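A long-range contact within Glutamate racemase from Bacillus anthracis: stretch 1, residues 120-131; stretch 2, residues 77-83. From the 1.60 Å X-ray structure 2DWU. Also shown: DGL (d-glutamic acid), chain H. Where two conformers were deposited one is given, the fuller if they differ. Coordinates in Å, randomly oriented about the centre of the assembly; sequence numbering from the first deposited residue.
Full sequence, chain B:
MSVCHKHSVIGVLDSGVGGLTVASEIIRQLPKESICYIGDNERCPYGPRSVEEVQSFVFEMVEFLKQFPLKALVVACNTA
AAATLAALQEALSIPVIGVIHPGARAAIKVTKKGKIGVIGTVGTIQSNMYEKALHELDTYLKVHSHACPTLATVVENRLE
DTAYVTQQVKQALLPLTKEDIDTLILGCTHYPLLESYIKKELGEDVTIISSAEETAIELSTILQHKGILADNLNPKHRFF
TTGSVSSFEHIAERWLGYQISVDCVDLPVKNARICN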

ATOM      1  N   GLY B 120      11.257  17.505   4.070  1.00  8.20           N
ATOM      2  CA  GLY B 120       9.979  18.184   4.202  1.00  7.54           C
ATOM      3  C   GLY B 120      10.191  19.552   4.785  1.00  8.39           C
ATOM      4  O   GLY B 120      11.335  20.023   4.873  1.00  9.04           O
ATOM      5  N   THR B 121       9.102  20.206   5.177  1.00  7.35           N
ATOM      6  CA  THR B 121       9.209  21.554   5.748  1.00  7.56           C
ATOM      7  C   THR B 121       9.815  21.503   7.139  1.00  9.35           C
ATOM      8  O   THR B 121       9.930  20.449   7.749  1.00  8.85           O
ATOM      9  CB  THR B 121       7.821  22.209   5.946  1.00  7.28           C
ATOM     10  OG1 THR B 121       7.075  21.422   6.898  1.00  6.72           O
ATOM     11  CG2 THR B 121       7.059  22.322   4.631  1.00  7.78           C
ATOM     12  N   VAL B 122      10.208  22.669   7.633  1.00  9.28           N
ATOM     13  CA  VAL B 122      10.748  22.724   8.970  1.00  9.99           C
ATOM     14  C   VAL B 122       9.727  22.178   9.980  1.00 10.23           C
ATOM     15  O   VAL B 122      10.083  21.405  10.867  1.00  9.73           O
ATOM     16  CB  VAL B 122      11.134  24.155   9.324  1.00 10.85           C
ATOM     17  CG1 VAL B 122      11.418  24.249  10.804  1.00 13.02           C
ATOM     18  CG2 VAL B 122      12.352  24.568   8.514  1.00 12.21           C
ATOM     19  N   GLY B 123       8.449  22.530   9.837  1.00  8.59           N
ATOM     20  CA  GLY B 123       7.457  22.038  10.774  1.00  8.07           C
ATOM     21  C   GLY B 123       7.346  20.518  10.740  1.00  8.72           C
ATOM     22  O   GLY B 123       7.283  19.868  11.774  1.00  9.62           O
ATOM     23  N   THR B 124       7.336  19.955   9.543  1.00  8.36           N
ATOM     24  CA  THR B 124       7.230  18.504   9.405  1.00  7.45           C
ATOM     25  C   THR B 124       8.414  17.797  10.023  1.00  8.59           C
ATOM     26  O   THR B 124       8.247  16.846  10.794  1.00  9.64           O
ATOM     27  CB  THR B 124       7.116  18.116   7.937  1.00  7.57           C
ATOM     28  OG1 THR B 124       5.900  18.660   7.422  1.00  7.94           O
ATOM     29  CG2 THR B 124       7.113  16.595   7.767  1.00  8.60           C
ATOM     30  N   ILE B 125       9.608  18.284   9.718  1.00  8.99           N
ATOM     31  CA  ILE B 125      10.801  17.644  10.249  1.00  9.88           C
ATOM     32  C   ILE B 125      10.957  17.844  11.760  1.00 11.66           C
ATOM     33  O   ILE B 125      11.288  16.894  12.485  1.00 11.11           O
ATOM     34  CB  ILE B 125      12.043  18.124   9.488  1.00  9.82           C
ATOM     35  CG1 ILE B 125      11.888  17.790   8.001  1.00  8.73           C
ATOM     36  CG2 ILE B 125      13.293  17.446  10.058  1.00 10.67           C
ATOM     37  CD1 ILE B 125      11.654  16.249   7.713  1.00 10.07           C
ATOM     38  N   GLN B 126      10.699  19.054  12.255  1.00 10.76           N
ATOM     39  CA  GLN B 126      10.836  19.284  13.691  1.00 13.62           C
ATOM     40  C   GLN B 126       9.872  18.478  14.552  1.00 12.76           C
ATOM     41  O   GLN B 126      10.161  18.213  15.721  1.00 14.96           O
ATOM     42  CB  GLN B 126      10.726  20.780  13.992  1.00 16.64           C
ATOM     43  CG  GLN B 126      11.904  21.563  13.410  1.00 24.08           C
ATOM     44  CD  GLN B 126      13.252  21.100  13.955  1.00 28.83           C
ATOM     45  OE1 GLN B 126      13.977  20.327  13.309  1.00 31.63           O
ATOM     46  NE2 GLN B 126      13.591  21.560  15.158  1.00 32.22           N
ATOM     47  N   SER B 127       8.741  18.056  13.988  1.00 11.17           N
ATOM     48  CA  SER B 127       7.759  17.264  14.740  1.00 11.11           C
ATOM     49  C   SER B 127       8.299  15.862  15.028  1.00 10.77           C
ATOM     50  O   SER B 127       7.847  15.210  15.962  1.00 12.28           O
ATOM     51  CB  SER B 127       6.477  17.107  13.919  1.00 10.35           C
ATOM     52  OG  SER B 127       6.643  16.142  12.894  1.00 10.74           O
ATOM     53  N   ASN B 128       9.254  15.441  14.198  1.00 11.16           N
ATOM     54  CA  ASN B 128       9.872  14.124  14.219  1.00 11.19           C
ATOM     55  C   ASN B 128       8.844  13.016  14.005  1.00 10.37           C
ATOM     56  O   ASN B 128       9.069  11.866  14.372  1.00 11.48           O
ATOM     57  CB  ASN B 128      10.642  13.868  15.520  1.00 13.64           C
ATOM     58  CG  ASN B 128      11.789  12.883  15.304  1.00 14.67           C
ATOM     59  OD1 ASN B 128      12.473  12.927  14.269  1.00 16.73           O
ATOM     60  ND2 ASN B 128      12.009  12.004  16.274  1.00 17.35           N
ATOM     61  N   MET B 129       7.706  13.352  13.397  0.50  9.97           N
ATOM     62  CA  MET B 129       6.670  12.340  13.196  0.50  9.69           C
ATOM     63  C   MET B 129       7.103  11.203  12.276  0.50  9.52           C
ATOM     64  O   MET B 129       6.668  10.062  12.458  0.50  9.03           O
ATOM     65  CB  MET B 129       5.368  12.966  12.665  0.50 10.20           C
ATOM     66  CG  MET B 129       4.257  11.932  12.487  0.50 10.14           C
ATOM     67  SD  MET B 129       2.627  12.615  12.136  0.50 12.92           S
ATOM     68  CE  MET B 129       2.381  13.436  13.648  0.50 11.45           C
ATOM     69  N   TYR B 130       7.941  11.496  11.281  1.00  8.43           N
ATOM     70  CA  TYR B 130       8.391  10.435  10.393  1.00  9.15           C
ATOM     71  C   TYR B 130       9.218   9.409  11.135  1.00  9.13           C
ATOM     72  O   TYR B 130       8.962   8.219  11.000  1.00  9.79           O
ATOM     73  CB  TYR B 130       9.165  10.990   9.202  1.00  7.11           C
ATOM     74  CG  TYR B 130       8.246  11.348   8.055  1.00  7.68           C
ATOM     75  CD1 TYR B 130       7.705  10.353   7.251  1.00  6.43           C
ATOM     76  CD2 TYR B 130       7.909  12.680   7.796  1.00  7.81           C
ATOM     77  CE1 TYR B 130       6.828  10.681   6.183  1.00  7.50           C
ATOM     78  CE2 TYR B 130       7.053  13.008   6.757  1.00  7.76           C
ATOM     79  CZ  TYR B 130       6.520  12.025   5.962  1.00  7.90           C
ATOM     80  OH  TYR B 130       5.662  12.403   4.947  1.00  6.67           O
ATOM     81  N   GLU B 131      10.194   9.850  11.936  1.00  8.99           N
ATOM     82  CA  GLU B 131      10.998   8.894  12.690  1.00 10.30           C
ATOM     83  C   GLU B 131      10.106   8.127  13.663  1.00  9.72           C
ATOM     84  O   GLU B 131      10.246   6.897  13.790  1.00 10.06           O
ATOM     85  CB  GLU B 131      12.114   9.605  13.469  1.00 13.04           C
ATOM     86  CG  GLU B 131      13.049   8.596  14.132  1.00 17.88           C
ATOM     87  CD  GLU B 131      14.277   9.221  14.759  1.00 21.96           C
ATOM     88  OE1 GLU B 131      15.358   8.605  14.657  1.00 24.94           O
ATOM     89  OE2 GLU B 131      14.173  10.306  15.354  1.00 24.28           O
TER
HETATM   90  N   DGL H 278       1.593  21.577   1.889  1.00  7.89           N
HETATM   91  CA  DGL H 278       2.834  21.789   2.698  1.00  9.36           C
HETATM   92  C   DGL H 278       3.398  20.479   3.123  1.00  8.43           C
HETATM   93  O   DGL H 278       4.216  20.385   4.030  1.00  9.04           O
HETATM   94  CB  DGL H 278       3.880  22.566   1.867  1.00  9.81           C
HETATM   95  CG  DGL H 278       3.465  24.056   1.869  1.00 11.02           C
HETATM   96  CD  DGL H 278       3.432  24.720   3.184  1.00 11.78           C
HETATM   97  OE1 DGL H 278       4.439  25.005   3.834  1.00  9.88           O
HETATM   98  OE2 DGL H 278       2.237  24.990   3.657  1.00 11.62           O
HETATM   99  OXT DGL H 278       2.975  19.418   2.493  1.00  8.28           O
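Stretch 2 77-83: CNTAAAA

Stretch 2 begins with Cys 77 in a non-helical conformation and turns at once into a helix, residues 78-83, which continues later in the chain. Stretch 1 enters through Gly 120 and Thr 121, forms a helix from Val 122, and passes through Asn 128 before a second helix starts at Met 129. Asn 128 has positive phi (60°), which breaks the helical path.

The helix of stretch 2 runs in the same general direction as helix 122-127. Their N-to-C directions differ by 34°, and the axes approach to 8.2 Å. The backbones are nearest where Thr 79 faces Thr 124, with the two CA atoms 4.8 Å apart. Gly 123 leaves room beside Thr 79: a CB on Gly 123 would lie 3.4 Å from Thr 79 CG2, a tight fit.

Helices 78-83 and 122-127 are each capped at the N-terminus by a side chain. Cys 77 SG accepts from Ala 80 N at 3.3 Å. Thr 121 OG1 accepts from Thr 124 N at 3.0 Å.

Thr 121 OG1 also crosses to stretch 2. Thr 121 OG1 donates a hydrogen bond to Thr 79 OG1 at 2.8 Å. Thr 79 OG1 in turn donates to O of the bound d-glutamic acid at 2.6 Å. The cap of one helix is thus linked to the ligand through the first turn of the other. Asn 78 N and Thr 79 N also bond to the ligand's alpha-carboxylate, to OXT at 3.1 Å and to O at 3.2 Å respectively. Asn 78 ND2 reaches the same OXT at 3.2 Å.

Thr 124 packs on the start of the stretch 2 helix. Thr 124 OG1 lies 3.2 Å from Thr 79 CA and 3.4 Å from Asn 78 C. Thr 124 OG1 is also 3.2 Å from Thr 79 N, but the angle is too poor for a hydrogen bond.

One turn on, Ala 82 points its CB toward stretch 1. Ala 82 CB is 4.0 Å from Thr 124 CA and 3.4 Å from Ser 127 OG. Ser 127 OG is held locally, donating to Thr 124 O at 2.7 Å and accepting from Met 129 N at 3.0 Å.

The second helix of stretch 1 adds two longer side chains. Met 129 CE reaches Ala 82 O at 3.4 Å and Ala 81 O at 3.8 Å. Tyr 130 OH lies 2.9 Å from Asn 78 OD1, which sits at the ring edge, near its plane; whether the hydroxyl proton goes to it, in what would be a weak hydrogen bond, is open.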

ATOM      1  N   CYS B  77      -1.707  17.792   3.518  1.00  8.00           N
ATOM      2  CA  CYS B  77      -0.522  18.587   3.853  1.00  7.13           C
ATOM      3  C   CYS B  77       0.326  17.870   4.903  1.00  6.34           C
ATOM      4  O   CYS B  77      -0.179  17.556   5.971  1.00  8.05           O
ATOM      5  CB  CYS B  77      -1.003  19.934   4.403  1.00  7.90           C
ATOM      6  SG  CYS B  77       0.298  21.052   4.921  1.00  8.88           S
ATOM      7  N   ASN B  78       1.603  17.619   4.591  1.00  6.77           N
ATOM      8  CA  ASN B  78       2.471  16.934   5.545  1.00  6.75           C
ATOM      9  C   ASN B  78       2.682  17.782   6.797  1.00  7.73           C
ATOM     10  O   ASN B  78       2.764  17.232   7.896  1.00  7.23           O
ATOM     11  CB  ASN B  78       3.835  16.600   4.895  1.00  7.28           C
ATOM     12  CG  ASN B  78       3.694  15.653   3.704  1.00  5.82           C
ATOM     13  OD1 ASN B  78       4.033  14.428   3.773  1.00  9.07           O
ATOM     14  ND2 ASN B  78       3.231  16.181   2.607  1.00  5.08           N
ATOM     15  N   THR B  79       2.782  19.109   6.634  1.00  7.44           N
ATOM     16  CA  THR B  79       2.973  20.019   7.776  1.00  7.78           C
ATOM     17  C   THR B  79       1.752  19.989   8.699  1.00  7.89           C
ATOM     18  O   THR B  79       1.871  19.911   9.932  1.00  8.72           O
ATOM     19  CB  THR B  79       3.200  21.469   7.277  1.00  7.07           C
ATOM     20  OG1 THR B  79       4.345  21.483   6.409  1.00  7.53           O
ATOM     21  CG2 THR B  79       3.435  22.420   8.451  1.00  7.10           C
ATOM     22  N   ALA B  80       0.575  20.016   8.073  1.00  8.01           N
ATOM     23  CA  ALA B  80      -0.678  19.986   8.807  1.00  8.84           C
ATOM     24  C   ALA B  80      -0.830  18.633   9.496  1.00  8.50           C
ATOM     25  O   ALA B  80      -1.262  18.560  10.663  1.00  9.59           O
ATOM     26  CB  ALA B  80      -1.850  20.247   7.828  1.00  8.55           C
ATOM     27  N   ALA B  81      -0.454  17.552   8.807  1.00  7.95           N
ATOM     28  CA  ALA B  81      -0.575  16.236   9.422  1.00  8.27           C
ATOM     29  C   ALA B  81       0.343  16.108  10.634  1.00  9.41           C
ATOM     30  O   ALA B  81      -0.053  15.568  11.674  1.00 10.75           O
ATOM     31  CB  ALA B  81      -0.282  15.127   8.422  1.00  8.92           C
ATOM     32  N   ALA B  82       1.569  16.612  10.502  1.00  9.37           N
ATOM     33  CA  ALA B  82       2.517  16.532  11.605  1.00 11.33           C
ATOM     34  C   ALA B  82       1.984  17.263  12.823  1.00 12.14           C
ATOM     35  O   ALA B  82       2.140  16.803  13.963  1.00 14.55           O
ATOM     36  CB  ALA B  82       3.870  17.136  11.172  1.00 10.93           C
ATOM     37  N   ALA B  83       1.331  18.391  12.600  1.00 10.91           N
ATOM     38  CA  ALA B  83       0.841  19.162  13.716  1.00 13.82           C
ATOM     39  C   ALA B  83      -0.499  18.754  14.311  1.00 13.28           C
ATOM     40  O   ALA B  83      -0.719  18.898  15.517  1.00 14.30           O
ATOM     41  CB  ALA B  83       0.738  20.627  13.283  1.00 12.69           C
TER